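Local atomic coordinates of UTP--glucose-1-phosphate uridylyltransferase YngB (Bacillus subtilis, PDB entry 7O2N), a protein that catalyses the formation of UDP-glucose from UTP and glucose-1-phosphate, a step towards the glycolipids and glucosylated wall teichoic acid of the cell envelope. Residues R143-V148 with M204-L209; D150-E155 with P242-L247; V185-E190 with A233-C238; A45-I50 with E138-R143. All blocks are in the same frame, centred on the assembly; numbering follows the deposited sequence.

Contact 1. Residues R143-V148 with M204-L209; sequences RQLMDV and MGRYVL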
# COMPACT_ATOMS: atom_id res chain seq x y z
N ARG A 143 -2.07 -13.42 23.14
CA ARG A 143 -2.67 -14.46 23.96
C ARG A 143 -1.63 -15.09 24.88
O ARG A 143 -1.93 -15.41 26.02
CB ARG A 143 -3.17 -15.62 23.09
CG ARG A 143 -3.90 -16.70 23.87
CD ARG A 143 -5.37 -16.45 23.64
NE ARG A 143 -6.23 -17.18 24.54
CZ ARG A 143 -6.21 -17.08 25.86
NH1 ARG A 143 -5.35 -16.27 26.46
NH2 ARG A 143 -7.07 -17.77 26.59
N GLN A 144 -0.41 -15.27 24.34
CA GLN A 144 0.68 -15.91 25.04
C GLN A 144 1.15 -15.05 26.21
O GLN A 144 1.49 -15.61 27.26
CB GLN A 144 1.84 -16.20 24.09
CG GLN A 144 1.49 -17.09 22.89
CD GLN A 144 2.67 -17.25 21.95
OE1 GLN A 144 3.83 -16.99 22.31
NE2 GLN A 144 2.38 -17.65 20.71
N LEU A 145 1.19 -13.72 26.04
CA LEU A 145 1.52 -12.79 27.11
C LEU A 145 0.45 -12.84 28.20
O LEU A 145 0.77 -12.69 29.38
CB LEU A 145 1.55 -11.36 26.56
CG LEU A 145 2.89 -10.87 26.04
CD1 LEU A 145 2.95 -11.11 24.55
CD2 LEU A 145 3.05 -9.38 26.33
N MET A 146 -0.81 -13.00 27.75
CA MET A 146 -1.97 -12.96 28.64
C MET A 146 -1.92 -14.18 29.57
O MET A 146 -2.31 -14.11 30.74
CB MET A 146 -3.28 -12.94 27.85
CG MET A 146 -3.74 -11.56 27.36
SD MET A 146 -4.90 -11.63 25.91
CE MET A 146 -6.35 -12.35 26.67
N ASP A 147 -1.41 -15.30 29.03
CA ASP A 147 -1.39 -16.56 29.75
C ASP A 147 -0.37 -16.49 30.87
O ASP A 147 -0.63 -16.98 31.97
CB ASP A 147 -1.33 -17.74 28.78
CG ASP A 147 -2.64 -17.87 28.03
OD1 ASP A 147 -3.50 -16.99 28.21
OD2 ASP A 147 -2.80 -18.85 27.28
N VAL A 148 0.76 -15.82 30.62
CA VAL A 148 1.71 -15.57 31.69
C VAL A 148 1.10 -14.60 32.70
O VAL A 148 1.35 -14.73 33.90
CB VAL A 148 3.14 -15.20 31.22
CG1 VAL A 148 3.22 -14.97 29.71
CG2 VAL A 148 3.79 -14.05 32.00
N MET A 204 9.11 -7.08 21.86
CA MET A 204 8.56 -7.02 20.52
C MET A 204 7.19 -6.34 20.50
O MET A 204 6.19 -6.98 20.13
CB MET A 204 8.49 -8.42 19.89
CG MET A 204 9.81 -9.19 19.97
SD MET A 204 11.09 -8.72 18.75
CE MET A 204 10.91 -6.94 18.72
N GLY A 205 7.18 -5.05 20.91
CA GLY A 205 6.00 -4.20 21.06
C GLY A 205 4.72 -4.94 21.44
O GLY A 205 3.66 -4.75 20.85
N ARG A 206 4.83 -5.84 22.43
CA ARG A 206 3.67 -6.44 23.06
C ARG A 206 3.83 -6.28 24.56
O ARG A 206 4.93 -6.45 25.08
CB ARG A 206 3.51 -7.89 22.60
CG ARG A 206 3.17 -7.97 21.12
CD ARG A 206 2.90 -9.39 20.66
NE ARG A 206 2.72 -9.44 19.21
CZ ARG A 206 3.66 -9.14 18.30
NH1 ARG A 206 4.87 -8.74 18.67
NH2 ARG A 206 3.35 -9.24 17.02
N TYR A 207 2.77 -5.82 25.24
CA TYR A 207 2.77 -5.65 26.68
C TYR A 207 1.39 -6.00 27.23
O TYR A 207 0.39 -5.77 26.55
CB TYR A 207 3.08 -4.21 27.09
CG TYR A 207 4.31 -3.59 26.48
CD1 TYR A 207 4.37 -3.26 25.13
CD2 TYR A 207 5.38 -3.22 27.27
CE1 TYR A 207 5.48 -2.63 24.58
CE2 TYR A 207 6.50 -2.57 26.75
CZ TYR A 207 6.55 -2.29 25.39
OH TYR A 207 7.65 -1.65 24.88
N VAL A 208 1.35 -6.59 28.43
CA VAL A 208 0.18 -6.55 29.27
C VAL A 208 0.55 -5.75 30.52
O VAL A 208 1.63 -5.91 31.07
CB VAL A 208 -0.34 -7.96 29.56
CG1 VAL A 208 -1.43 -7.96 30.62
CG2 VAL A 208 -0.89 -8.57 28.29
N LEU A 209 -0.33 -4.82 30.92
CA LEU A 209 -0.04 -3.88 31.99
C LEU A 209 -1.17 -3.81 33.01
O LEU A 209 -2.30 -4.25 32.76
CB LEU A 209 0.21 -2.49 31.38
CG LEU A 209 1.43 -2.38 30.47
CD1 LEU A 209 1.68 -0.91 30.13
CD2 LEU A 209 2.65 -3.00 31.13

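Contact 2. Residues D150-E155 with P242-L247; sequences DVYGTE and PIHARL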
# COMPACT_ATOMS: atom_id res chain seq x y z
N ASP A 150 -2.27 -14.23 33.53
CA ASP A 150 -3.20 -15.05 34.29
C ASP A 150 -2.52 -15.65 35.52
O ASP A 150 -3.15 -15.76 36.57
CB ASP A 150 -3.82 -16.16 33.44
CG ASP A 150 -4.99 -15.75 32.56
OD1 ASP A 150 -5.34 -16.52 31.65
OD2 ASP A 150 -5.53 -14.64 32.77
N VAL A 151 -1.24 -16.01 35.41
CA VAL A 151 -0.59 -16.66 36.53
C VAL A 151 0.15 -15.63 37.38
O VAL A 151 -0.29 -15.38 38.49
CB VAL A 151 0.26 -17.89 36.16
CG1 VAL A 151 -0.13 -18.52 34.82
CG2 VAL A 151 1.75 -17.61 36.27
N TYR A 152 1.21 -15.00 36.87
CA TYR A 152 2.03 -14.13 37.71
C TYR A 152 1.35 -12.80 38.02
O TYR A 152 1.68 -12.17 39.03
CB TYR A 152 3.42 -13.89 37.10
CG TYR A 152 4.21 -15.15 36.89
CD1 TYR A 152 4.00 -15.94 35.78
CD2 TYR A 152 5.15 -15.55 37.82
CE1 TYR A 152 4.71 -17.11 35.58
CE2 TYR A 152 5.89 -16.72 37.64
CZ TYR A 152 5.66 -17.49 36.51
OH TYR A 152 6.36 -18.64 36.31
N GLY A 153 0.45 -12.34 37.15
CA GLY A 153 -0.33 -11.14 37.43
C GLY A 153 0.50 -9.86 37.52
O GLY A 153 -0.02 -8.82 37.92
N THR A 154 1.79 -9.91 37.15
CA THR A 154 2.58 -8.69 37.04
C THR A 154 2.57 -8.21 35.59
O THR A 154 2.02 -8.87 34.71
CB THR A 154 4.06 -8.92 37.37
OG1 THR A 154 4.43 -10.25 37.01
CG2 THR A 154 4.39 -8.65 38.81
N GLU A 155 3.21 -7.05 35.38
CA GLU A 155 3.45 -6.48 34.06
C GLU A 155 4.29 -7.47 33.26
O GLU A 155 5.46 -7.68 33.59
CB GLU A 155 4.15 -5.12 34.18
CG GLU A 155 3.24 -3.96 34.57
CD GLU A 155 2.74 -3.86 36.01
OE1 GLU A 155 3.20 -4.66 36.87
OE2 GLU A 155 1.87 -2.98 36.28
N PRO A 242 10.26 -7.26 40.55
CA PRO A 242 10.57 -7.64 39.18
C PRO A 242 9.44 -8.23 38.32
O PRO A 242 8.60 -9.00 38.78
CB PRO A 242 11.77 -8.57 39.43
CG PRO A 242 11.47 -9.28 40.73
CD PRO A 242 10.56 -8.34 41.49
N ILE A 243 9.49 -7.85 37.04
CA ILE A 243 8.55 -8.12 35.95
C ILE A 243 8.82 -9.49 35.35
O ILE A 243 9.80 -10.14 35.68
CB ILE A 243 8.81 -7.03 34.89
CG1 ILE A 243 8.38 -5.64 35.36
CG2 ILE A 243 8.24 -7.39 33.53
CD1 ILE A 243 8.55 -4.57 34.29
N HIS A 244 7.94 -9.91 34.45
CA HIS A 244 8.06 -11.17 33.73
C HIS A 244 8.06 -10.92 32.23
O HIS A 244 7.67 -9.85 31.78
CB HIS A 244 6.96 -12.14 34.17
CG HIS A 244 7.13 -12.62 35.57
ND1 HIS A 244 7.70 -11.84 36.57
CD2 HIS A 244 6.79 -13.78 36.16
CE1 HIS A 244 7.70 -12.50 37.70
NE2 HIS A 244 7.15 -13.70 37.48
N ALA A 245 8.52 -11.92 31.46
CA ALA A 245 8.58 -11.86 30.01
C ALA A 245 8.27 -13.23 29.41
O ALA A 245 8.75 -14.25 29.89
CB ALA A 245 9.93 -11.36 29.56
N ARG A 246 7.46 -13.24 28.35
CA ARG A 246 7.21 -14.46 27.60
C ARG A 246 8.13 -14.48 26.38
O ARG A 246 8.24 -13.49 25.66
CB ARG A 246 5.75 -14.50 27.16
CG ARG A 246 5.44 -15.63 26.18
CD ARG A 246 5.16 -16.84 27.03
NE ARG A 246 4.34 -17.83 26.35
CZ ARG A 246 4.82 -18.69 25.47
NH1 ARG A 246 6.11 -18.65 25.17
NH2 ARG A 246 4.02 -19.58 24.90
N LEU A 247 8.81 -15.62 26.15
CA LEU A 247 9.41 -15.87 24.86
C LEU A 247 8.27 -16.29 23.93
O LEU A 247 7.43 -17.10 24.29
CB LEU A 247 10.46 -16.97 24.97
CG LEU A 247 11.42 -17.11 23.78
CD1 LEU A 247 12.63 -16.18 23.87
CD2 LEU A 247 11.85 -18.56 23.63

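Contact 3. Residues V185-E190 with A233-C238; sequences VNDLVE and ALREVC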
# COMPACT_ATOMS: atom_id res chain seq x y z
N VAL A 185 12.30 -10.83 34.42
CA VAL A 185 12.95 -9.56 34.14
C VAL A 185 13.33 -8.87 35.43
O VAL A 185 12.51 -8.72 36.33
CB VAL A 185 12.02 -8.67 33.30
CG1 VAL A 185 12.74 -7.44 32.77
CG2 VAL A 185 11.36 -9.44 32.16
N ASN A 186 14.56 -8.37 35.49
CA ASN A 186 15.08 -7.74 36.68
C ASN A 186 15.23 -6.25 36.41
O ASN A 186 15.06 -5.44 37.31
CB ASN A 186 16.35 -8.45 37.17
CG ASN A 186 16.00 -9.67 37.98
OD1 ASN A 186 16.10 -10.82 37.51
ND2 ASN A 186 15.57 -9.43 39.20
N ASP A 187 15.60 -5.91 35.17
CA ASP A 187 15.67 -4.53 34.72
C ASP A 187 15.47 -4.50 33.20
O ASP A 187 15.15 -5.52 32.57
CB ASP A 187 16.93 -3.85 35.26
CG ASP A 187 16.89 -2.33 35.14
OD1 ASP A 187 15.94 -1.73 35.66
OD2 ASP A 187 17.78 -1.78 34.47
N LEU A 188 15.64 -3.31 32.62
CA LEU A 188 15.32 -3.04 31.23
C LEU A 188 16.12 -1.82 30.80
O LEU A 188 16.13 -0.83 31.51
CB LEU A 188 13.83 -2.71 31.17
CG LEU A 188 13.07 -3.50 30.11
CD1 LEU A 188 13.47 -4.96 30.14
CD2 LEU A 188 11.57 -3.35 30.29
N VAL A 189 16.76 -1.90 29.62
CA VAL A 189 17.33 -0.69 29.04
C VAL A 189 16.84 -0.52 27.60
O VAL A 189 16.76 -1.48 26.83
CB VAL A 189 18.86 -0.56 29.15
CG1 VAL A 189 19.62 -1.70 28.48
CG2 VAL A 189 19.35 0.77 28.59
N GLU A 190 16.54 0.74 27.29
CA GLU A 190 15.99 1.15 26.01
C GLU A 190 17.13 1.33 25.03
O GLU A 190 18.00 2.17 25.24
CB GLU A 190 15.18 2.44 26.16
CG GLU A 190 14.43 2.87 24.91
CD GLU A 190 13.42 1.94 24.25
OE1 GLU A 190 12.98 2.27 23.14
OE2 GLU A 190 13.08 0.88 24.82
N ALA A 233 8.98 3.36 32.91
CA ALA A 233 7.90 3.07 33.82
C ALA A 233 7.90 1.58 34.14
O ALA A 233 7.35 1.14 35.15
CB ALA A 233 6.58 3.50 33.25
N LEU A 234 8.51 0.80 33.26
CA LEU A 234 8.72 -0.59 33.58
C LEU A 234 9.92 -0.69 34.53
O LEU A 234 9.97 -1.57 35.38
CB LEU A 234 8.88 -1.40 32.28
CG LEU A 234 7.61 -1.49 31.43
CD1 LEU A 234 7.88 -2.20 30.12
CD2 LEU A 234 6.49 -2.21 32.17
N ARG A 235 10.84 0.27 34.42
CA ARG A 235 12.03 0.32 35.25
C ARG A 235 11.64 0.59 36.70
O ARG A 235 12.09 -0.12 37.60
CB ARG A 235 13.00 1.41 34.76
CG ARG A 235 13.84 0.99 33.56
CD ARG A 235 14.84 2.04 33.11
NE ARG A 235 15.86 2.29 34.12
CZ ARG A 235 17.02 1.65 34.20
NH1 ARG A 235 17.33 0.72 33.31
NH2 ARG A 235 17.88 1.96 35.15
N GLU A 236 10.81 1.63 36.91
CA GLU A 236 10.42 2.06 38.24
C GLU A 236 9.46 1.05 38.87
O GLU A 236 9.25 1.09 40.08
CB GLU A 236 9.90 3.50 38.24
N VAL A 237 8.90 0.14 38.05
CA VAL A 237 8.12 -0.98 38.56
C VAL A 237 9.09 -2.08 38.98
O VAL A 237 8.76 -2.92 39.82
CB VAL A 237 7.06 -1.51 37.57
CG1 VAL A 237 6.61 -2.94 37.88
CG2 VAL A 237 5.84 -0.61 37.48
N CYS A 238 10.28 -2.06 38.39
CA CYS A 238 11.26 -3.10 38.64
C CYS A 238 12.02 -2.84 39.94
O CYS A 238 12.46 -3.79 40.58
CB CYS A 238 12.21 -3.26 37.46
SG CYS A 238 11.59 -4.40 36.20

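Contact 4. Residues A45-I50 with E138-R143; sequences AAESGI and ETPALR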
# COMPACT_ATOMS: atom_id res chain seq x y z
N ALA A 45 -5.28 -9.10 18.29
CA ALA A 45 -6.01 -8.78 19.51
C ALA A 45 -7.34 -9.53 19.57
O ALA A 45 -7.67 -10.12 20.60
CB ALA A 45 -6.21 -7.29 19.63
N ALA A 46 -8.11 -9.51 18.48
CA ALA A 46 -9.40 -10.18 18.49
C ALA A 46 -9.24 -11.66 18.86
O ALA A 46 -9.89 -12.13 19.79
CB ALA A 46 -10.13 -10.00 17.17
N GLU A 47 -8.35 -12.38 18.16
CA GLU A 47 -8.19 -13.80 18.38
C GLU A 47 -7.52 -14.09 19.73
O GLU A 47 -7.61 -15.21 20.22
CB GLU A 47 -7.47 -14.46 17.22
CG GLU A 47 -8.19 -14.25 15.90
CD GLU A 47 -7.30 -14.46 14.69
OE1 GLU A 47 -6.15 -14.93 14.89
OE2 GLU A 47 -7.75 -14.14 13.55
N SER A 48 -6.83 -13.10 20.31
CA SER A 48 -6.30 -13.22 21.67
C SER A 48 -7.42 -13.07 22.70
O SER A 48 -7.18 -13.12 23.91
CB SER A 48 -5.21 -12.19 21.94
OG SER A 48 -3.96 -12.58 21.41
N GLY A 49 -8.64 -12.79 22.21
CA GLY A 49 -9.81 -12.57 23.06
C GLY A 49 -9.98 -11.13 23.56
O GLY A 49 -10.69 -10.92 24.53
N ILE A 50 -9.37 -10.14 22.90
CA ILE A 50 -9.64 -8.75 23.24
C ILE A 50 -10.96 -8.34 22.60
O ILE A 50 -11.23 -8.66 21.45
CB ILE A 50 -8.49 -7.81 22.83
CG1 ILE A 50 -7.18 -8.21 23.52
CG2 ILE A 50 -8.85 -6.36 23.10
CD1 ILE A 50 -7.32 -8.37 25.00
N GLU A 138 0.71 -20.42 16.14
CA GLU A 138 -0.38 -21.34 16.43
C GLU A 138 -1.27 -20.71 17.50
O GLU A 138 -2.50 -20.78 17.46
CB GLU A 138 0.17 -22.71 16.85
CG GLU A 138 1.05 -23.35 15.80
CD GLU A 138 1.49 -24.76 16.15
OE1 GLU A 138 1.22 -25.67 15.34
OE2 GLU A 138 2.10 -24.94 17.22
N THR A 139 -0.61 -20.08 18.47
CA THR A 139 -1.24 -19.29 19.51
C THR A 139 -0.92 -17.81 19.26
O THR A 139 0.25 -17.40 19.30
CB THR A 139 -0.65 -19.78 20.83
OG1 THR A 139 -1.30 -21.02 21.12
CG2 THR A 139 -0.80 -18.83 21.99
N PRO A 140 -1.94 -16.95 19.03
CA PRO A 140 -1.69 -15.53 18.74
C PRO A 140 -0.78 -14.92 19.80
O PRO A 140 -0.94 -15.17 21.00
CB PRO A 140 -3.09 -14.91 18.82
CG PRO A 140 -4.03 -16.04 18.49
CD PRO A 140 -3.37 -17.27 19.10
N ALA A 141 0.17 -14.11 19.32
CA ALA A 141 1.28 -13.64 20.14
C ALA A 141 0.78 -13.09 21.48
O ALA A 141 1.28 -13.52 22.52
CB ALA A 141 2.08 -12.62 19.38
N LEU A 142 -0.18 -12.16 21.45
CA LEU A 142 -0.65 -11.48 22.65
C LEU A 142 -1.26 -12.47 23.65
O LEU A 142 -0.99 -12.36 24.84
CB LEU A 142 -1.64 -10.38 22.29
CG LEU A 142 -2.34 -9.69 23.45
CD1 LEU A 142 -1.38 -8.77 24.18
CD2 LEU A 142 -3.54 -8.90 22.93
N ARG A 143 -2.07 -13.42 23.14
CA ARG A 143 -2.67 -14.46 23.96
C ARG A 143 -1.63 -15.09 24.88
O ARG A 143 -1.93 -15.41 26.02
CB ARG A 143 -3.17 -15.62 23.09
CG ARG A 143 -3.90 -16.70 23.87
CD ARG A 143 -5.37 -16.45 23.64
NE ARG A 143 -6.23 -17.18 24.54
CZ ARG A 143 -6.21 -17.08 25.86
NH1 ARG A 143 -5.35 -16.27 26.46
NH2 ARG A 143 -7.07 -17.77 26.59

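Contact 1. Residues R143-V148 with M204-L209
Met204 ends one strand, and the chain turns a corner at Gly205 before running on as strand 206-210. Arg206 is the first residue to meet helix 141-152. Its CB points toward the helix and lies 3.8 Å from Leu145 CD1, while the rest of the chain, extended from CG to NE, crosses the leucine at about a right angle and leads away from it. Salt bridges to Glu44 and Asp133 hold the guanidinium, and NH1 adds a weak bond back to the carbonyl of Met204. Next, Leu145 CD2 reaches over the backbone itself, 3.7 Å from Arg206 C and 3.7 Å from the amide N of Tyr207. This is the helix-on-sheet layering of a GT-A nucleotidyltransferase domain, the two axes coming within 8.4 Å at a crossing angle of -34°. Tyr207 turns its side chain to the other face of the sheet, against Leu230 and Leu234 of helix 230-240. Val208 faces back toward helix 141-152. Its CG2, anti to the carbonyl carbon, is 4.1 Å from Leu145 CB and 4.2 Å from Met146 CG, so one methyl branch serves two successive helix residues.

Contact 2. Residues D150-E155 with P242-L247
One hydrogen bond across the contact grips the backbone N of His244: it donates to Glu155 O over 3.4 Å, a weak bond though nearly straight (171° at the hydrogen), and the position of that carbonyl oxygen is not secure. Beside this bond, Ile243 CG1 lies 4.4 Å from Glu155 CB, a looser contact across the segments. The imidazole of His244, its CG anti to the carbonyl carbon, is received by two side chains. Thr154 OG1 sits over one face, 3.6 Å above the plane and offset toward the rim. The Tyr152 and His244 rings form an oblique pair, planes 57° apart and centroids 4.2 Å apart, modelled too tightly for its detail to be relied on. An alanine at His244 would lose this imidazole, and with it would probably go most of the packing that joins Tyr152 and Thr154 to the strand. Gly153, with positive phi, ends helix 141-152 and lets the chain turn between these two residues. From there it enters strand 156-161, which runs parallel to strand 244-247 with Val157 bonded to His244 and Arg246, while Ile243 packs against Leu234, Val237 and Cys238 of helix 230-240 and Val185 of strand 182-190.

Contact 3. Residues V185-E190 with A233-C238
The guanidinium of Arg235 has Asp187 OD1 over one face, 3.7 Å above the plane and offset toward the rim, and Leu188 O at its edge, in the plane. NH1 serves both residues. It donates to Leu188 O over 2.7 Å with an angle of 143° at the hydrogen, approaching from above the plane of the carbonyl, and forms a salt bridge with Asp187 OD2 at 2.8 Å. The carboxylate stands steeply to the guanidinium, 78° between the planes, so the ion pair is made through a single nitrogen and not side by side. A bend at chi3 in the Arg235 chain brings its guanidinium to the strand, and Asp187, with CG anti to its backbone N, comes to meet it. Arg235 is exposed, so solvent would probably moderate the strength of this pair.

Beside this polar pair, the leucines supply the apolar part. Leu188 CD2 lies 3.9 Å from both CB and CD1 of Leu234, the two side chains crossing obliquely. Cys238 lies against the Asn186 carbonyl, its CB 3.6 Å from Asn186 O. Helix 230-240 runs nearly antiparallel to the strand, at 154°, with their axes 7.7 Å apart. Leu234 also reaches Tyr207 and Leu209, so the helix packs on at least two strands of the mixed sheet, 182-190 and 206-210, the layered α/β packing expected of a GT-A nucleotidyltransferase domain.

Contact 4. Residues A45-I50 with E138-R143
Leu142, with CG anti to its backbone N (chi1 173°), overlaps the turn that follows helix 37-47: its CD2 lies 3.8 Å from Ile50 CG1, where the two side chains cross at about a right angle, and the same methyl meets Ser48 CB at 3.8 Å and, more loosely, Ala45 CA. Because Leu142 packs on Ala127, Leu129 and Val208 as well, an alanine here would lose both methyl branches and would probably loosen the seat of helix 141-152 on this turn and on the sheet. Gly49, with positive phi, completes a Schellman motif in which Ile50 N bonds to Ala45 O and Gly49 N to Ala46 O. Alongside, Pro140 sets its CG 4.0 Å from Glu47 CB, and Arg143 CD passes 3.8 Å from Ser48 O on the way to the salt bridge with Asp147. Ser48 OG is the polar centre: Arg143 N donates to it over 2.7 Å, a weak bond bent to 121°, and a second weak bond joins it to Glu44 O. One buried hydroxyl thus links the end of helix 37-47 to an amide near the start of helix 141-152, whose partly positive N-terminal end would be expected to favour an oxygen acceptor.

How the contacts relate
Helix 141-152 runs through contacts 4, 1 and 2 in turn: its start meets the turn after helix 37-47, its middle lies on strand 206-210, and its last turn and the residues that follow meet strand 244-247 and the residues leading into it. Contacts 1 and 4 share Arg143, their centres about 9 Å apart; those of contacts 1 and 2 are about 8 Å apart, with Val148 CG1 3.6 Å from Arg246 CB. Contact 3 joins from the other face of the sheet, where Leu234 CD1 is 3.7 Å from Tyr207 CE2, and meets contact 2 through Cys238 SG, 3.5 Å from Ile243 CG1. Contacts 3 and 4, with centres about 25 Å apart, do not touch. All four lie within the nucleotidyltransferase domain.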